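Local coordinates for type III secretion system effector protein ExoU (Pseudomonas fluorescens, PDB 4QMK) that is a type III secreted effector that probably acts as a patatin-like phospholipase and probably binds phosphatidylinositol 4,5-bisphosphate at the host plasma membrane, at residues L441-L453 against L460-R473. Numbering follows the deposited sequence.
Sequences LNDAVMAMDDQML and LQNDAAGAEALRFR
The guanidinium of Arg473 has Leu453 CD2 over the centre of one face, 3.5 Å above the plane. Its edge carries the polar contacts. Met448 O is gripped end-on by two nitrogens, with Arg473 NH2 at 2.8 Å and Arg473 NH1 at 2.9 Å. Both bonds are bent, near 140° at the hydrogen. Arg473 NH2 also donates a straighter hydrogen bond to Asp450 OD1 (2.9 Å, 162°), part of a salt bridge, and meets it nearly along the C-O axis. Bends at chi2 and chi3 bring the group round to the turn between helices 441-446 and 450-461. There the side chain sits as a knob among Val445, Met446, Asp450 and Leu453, and Trp522 of helix 517-526 also touches it.

The side chains of Met446 and Phe472 cross at about a right angle. Met446 CE, 3.6 Å from Phe472 CD2, and Met446 SD approach the ring obliquely, a Met-aromatic contact. Arg515 makes a cation-pi contact with the same ring. Arg515 also hydrogen-bonds to Asn442 OD1, which lies beside Ala469 CB.

Val445 CG2 packs on Ala469 CB at 3.9 Å. At the far end, Leu441 CD2 rests 3.3 Å from Gly466 N, over the first turn of helix 464-491. Asp463 is the N-cap of that helix: its OD2 accepts from Gly466 N, while its OD1 pairs with Arg51 of strand 47-51.

The axes of 441-446 and 464-473 cross at -37°, 9.1 Å apart at closest approach, with Gly466 and Ala469 as small residues there. Short helix 441-446 thus packs on the start of long helix 464-491, beside the four-stranded antiparallel sheet, with buried Arg473 joining the long helix to the turn between helices 441-446 and 450-461.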
# COMPACT_ATOMS: atom_id res chain seq x y z
N LEU A 441 31.68 4.61 -38.47
CA LEU A 441 30.30 4.99 -38.66
C LEU A 441 29.39 4.03 -37.96
O LEU A 441 28.36 4.41 -37.43
CB LEU A 441 29.97 5.06 -40.12
CG LEU A 441 28.50 5.33 -40.44
CD1 LEU A 441 28.06 6.65 -39.83
CD2 LEU A 441 28.36 5.39 -41.94
N ASN A 442 29.76 2.76 -37.91
CA ASN A 442 28.89 1.80 -37.24
C ASN A 442 28.77 2.08 -35.74
O ASN A 442 27.69 1.99 -35.19
CB ASN A 442 29.38 0.39 -37.48
CG ASN A 442 28.52 -0.63 -36.80
OD1 ASN A 442 27.37 -0.78 -37.14
ND2 ASN A 442 29.07 -1.31 -35.84
N ASP A 443 29.88 2.41 -35.08
CA ASP A 443 29.88 2.70 -33.64
C ASP A 443 29.05 3.95 -33.30
O ASP A 443 28.40 4.01 -32.27
CB ASP A 443 31.31 2.88 -33.13
CG ASP A 443 32.06 1.59 -33.08
OD1 ASP A 443 31.50 0.58 -32.62
OD2 ASP A 443 33.23 1.57 -33.50
N ALA A 444 29.08 4.93 -34.19
CA ALA A 444 28.24 6.11 -34.03
C ALA A 444 26.76 5.70 -34.15
O ALA A 444 25.94 6.09 -33.32
CB ALA A 444 28.61 7.15 -35.07
N VAL A 445 26.43 4.85 -35.13
CA VAL A 445 25.06 4.38 -35.28
C VAL A 445 24.62 3.59 -34.07
O VAL A 445 23.50 3.75 -33.60
CB VAL A 445 24.88 3.52 -36.52
CG1 VAL A 445 23.58 2.76 -36.48
CG2 VAL A 445 24.97 4.36 -37.77
N MET A 446 25.53 2.82 -33.49
CA MET A 446 25.19 2.05 -32.27
C MET A 446 24.88 2.97 -31.08
O MET A 446 24.20 2.55 -30.12
CB MET A 446 26.32 1.08 -31.86
CG MET A 446 26.69 0.01 -32.87
SD MET A 446 25.61 -1.46 -32.89
CE MET A 446 24.20 -0.75 -33.76
N ALA A 447 25.40 4.19 -31.12
CA ALA A 447 25.10 5.15 -30.05
C ALA A 447 23.77 5.91 -30.22
O ALA A 447 23.39 6.63 -29.35
CB ALA A 447 26.24 6.14 -29.95
N MET A 448 23.10 5.77 -31.35
CA MET A 448 21.86 6.52 -31.62
C MET A 448 20.64 5.70 -31.32
O MET A 448 20.59 4.52 -31.67
CB MET A 448 21.79 6.93 -33.08
CG MET A 448 23.06 7.59 -33.55
SD MET A 448 23.01 8.30 -35.22
CE MET A 448 22.19 6.98 -36.01
N ASP A 449 19.70 6.29 -30.60
CA ASP A 449 18.40 5.63 -30.30
C ASP A 449 17.58 5.57 -31.56
O ASP A 449 17.97 6.13 -32.58
CB ASP A 449 17.66 6.37 -29.15
CG ASP A 449 17.36 7.82 -29.46
OD1 ASP A 449 16.58 8.11 -30.38
OD2 ASP A 449 17.87 8.70 -28.75
N ASP A 450 16.47 4.87 -31.53
CA ASP A 450 15.69 4.65 -32.78
C ASP A 450 15.23 5.93 -33.41
O ASP A 450 15.36 6.10 -34.62
CB ASP A 450 14.52 3.73 -32.53
CG ASP A 450 14.94 2.29 -32.23
OD1 ASP A 450 16.16 1.95 -32.32
OD2 ASP A 450 14.06 1.47 -31.88
N GLN A 451 14.75 6.86 -32.61
CA GLN A 451 14.28 8.12 -33.15
C GLN A 451 15.38 8.87 -33.90
O GLN A 451 15.19 9.31 -35.05
CB GLN A 451 13.73 9.01 -32.04
CG GLN A 451 13.05 10.26 -32.56
CD GLN A 451 12.31 11.03 -31.47
OE1 GLN A 451 12.93 11.59 -30.54
NE2 GLN A 451 10.98 11.10 -31.59
N MET A 452 16.54 8.99 -33.26
CA MET A 452 17.67 9.71 -33.85
C MET A 452 18.12 9.01 -35.11
O MET A 452 18.41 9.66 -36.10
CB MET A 452 18.81 9.89 -32.81
CG MET A 452 20.11 10.48 -33.32
SD MET A 452 21.28 10.92 -32.01
CE MET A 452 20.46 12.39 -31.40
N LEU A 453 18.15 7.68 -35.09
CA LEU A 453 18.57 6.93 -36.28
C LEU A 453 17.61 7.11 -37.42
O LEU A 453 18.03 7.25 -38.58
CB LEU A 453 18.73 5.46 -35.96
CG LEU A 453 19.28 4.54 -37.05
CD1 LEU A 453 20.62 5.01 -37.53
CD2 LEU A 453 19.42 3.15 -36.46
N LEU A 460 22.12 8.37 -44.58
CA LEU A 460 23.06 7.29 -44.30
C LEU A 460 22.96 6.09 -45.22
O LEU A 460 23.98 5.43 -45.46
CB LEU A 460 22.93 6.83 -42.86
CG LEU A 460 23.51 7.83 -41.85
CD1 LEU A 460 23.45 7.22 -40.49
CD2 LEU A 460 24.94 8.12 -42.23
N GLN A 461 21.74 5.83 -45.73
CA GLN A 461 21.51 4.77 -46.75
C GLN A 461 22.37 4.96 -47.96
O GLN A 461 22.71 3.99 -48.61
CB GLN A 461 20.06 4.78 -47.26
CG GLN A 461 19.13 3.83 -46.55
CD GLN A 461 19.55 2.38 -46.72
OE1 GLN A 461 19.91 1.93 -47.83
NE2 GLN A 461 19.52 1.63 -45.63
N ASN A 462 22.68 6.21 -48.28
CA ASN A 462 23.49 6.53 -49.46
C ASN A 462 24.98 6.28 -49.26
O ASN A 462 25.77 6.52 -50.16
CB ASN A 462 23.27 7.98 -49.89
CG ASN A 462 21.83 8.28 -50.19
OD1 ASN A 462 21.11 7.45 -50.74
ND2 ASN A 462 21.38 9.48 -49.82
N ASP A 463 25.37 5.81 -48.09
CA ASP A 463 26.75 5.46 -47.83
C ASP A 463 26.80 3.95 -47.58
O ASP A 463 25.92 3.43 -46.90
CB ASP A 463 27.20 6.17 -46.58
CG ASP A 463 28.67 5.96 -46.31
OD1 ASP A 463 29.50 6.41 -47.14
OD2 ASP A 463 29.00 5.35 -45.26
N ALA A 464 27.81 3.25 -48.11
CA ALA A 464 27.87 1.76 -47.96
C ALA A 464 27.98 1.31 -46.52
O ALA A 464 27.18 0.48 -46.06
CB ALA A 464 29.00 1.17 -48.77
N ALA A 465 28.94 1.86 -45.78
CA ALA A 465 29.06 1.56 -44.34
C ALA A 465 27.81 1.95 -43.56
O ALA A 465 27.43 1.28 -42.61
CB ALA A 465 30.25 2.25 -43.76
N GLY A 466 27.18 3.04 -43.98
CA GLY A 466 25.94 3.49 -43.36
C GLY A 466 24.81 2.51 -43.56
O GLY A 466 24.03 2.26 -42.67
N ALA A 467 24.76 1.93 -44.73
CA ALA A 467 23.71 0.96 -45.06
C ALA A 467 23.87 -0.37 -44.29
O ALA A 467 22.89 -0.96 -43.87
CB ALA A 467 23.66 0.73 -46.57
N GLU A 468 25.10 -0.83 -44.15
CA GLU A 468 25.39 -2.04 -43.37
C GLU A 468 25.01 -1.81 -41.93
O GLU A 468 24.42 -2.70 -41.31
CB GLU A 468 26.90 -2.41 -43.47
CG GLU A 468 27.35 -3.68 -42.71
CD GLU A 468 27.64 -3.49 -41.20
OE1 GLU A 468 28.07 -2.38 -40.72
OE2 GLU A 468 27.46 -4.48 -40.47
N ALA A 469 25.33 -0.63 -41.38
CA ALA A 469 24.94 -0.30 -40.01
C ALA A 469 23.42 -0.21 -39.85
O ALA A 469 22.88 -0.76 -38.88
CB ALA A 469 25.59 1.01 -39.57
N LEU A 470 22.72 0.48 -40.76
CA LEU A 470 21.24 0.49 -40.71
C LEU A 470 20.65 -0.92 -40.82
O LEU A 470 19.66 -1.25 -40.17
CB LEU A 470 20.62 1.40 -41.80
CG LEU A 470 20.89 2.90 -41.63
CD1 LEU A 470 20.60 3.68 -42.88
CD2 LEU A 470 20.14 3.52 -40.47
N ARG A 471 21.25 -1.76 -41.64
CA ARG A 471 20.74 -3.11 -41.80
C ARG A 471 20.82 -3.84 -40.48
O ARG A 471 19.87 -4.51 -40.11
CB ARG A 471 21.52 -3.87 -42.89
CG ARG A 471 20.86 -5.13 -43.37
CD ARG A 471 19.57 -4.88 -44.12
NE ARG A 471 19.21 -5.98 -45.06
CZ ARG A 471 18.50 -7.06 -44.74
NH1 ARG A 471 18.03 -7.25 -43.51
NH2 ARG A 471 18.25 -7.98 -45.65
N PHE A 472 21.94 -3.75 -39.78
CA PHE A 472 22.04 -4.45 -38.51
C PHE A 472 20.98 -3.99 -37.57
O PHE A 472 20.39 -4.79 -36.84
CB PHE A 472 23.42 -4.24 -37.84
CG PHE A 472 23.46 -4.72 -36.42
CD1 PHE A 472 23.72 -6.03 -36.13
CD2 PHE A 472 23.17 -3.85 -35.36
CE1 PHE A 472 23.74 -6.48 -34.83
CE2 PHE A 472 23.16 -4.29 -34.05
CZ PHE A 472 23.47 -5.60 -33.78
N ARG A 473 20.70 -2.69 -37.57
CA ARG A 473 19.66 -2.16 -36.67
C ARG A 473 18.29 -2.63 -37.06
O ARG A 473 17.50 -2.94 -36.17
CB ARG A 473 19.69 -0.65 -36.56
CG ARG A 473 20.86 -0.15 -35.70
CD ARG A 473 20.64 -0.39 -34.22
NE ARG A 473 19.64 0.57 -33.69
CZ ARG A 473 19.92 1.79 -33.26
NH1 ARG A 473 21.15 2.23 -33.28
NH2 ARG A 473 18.96 2.57 -32.83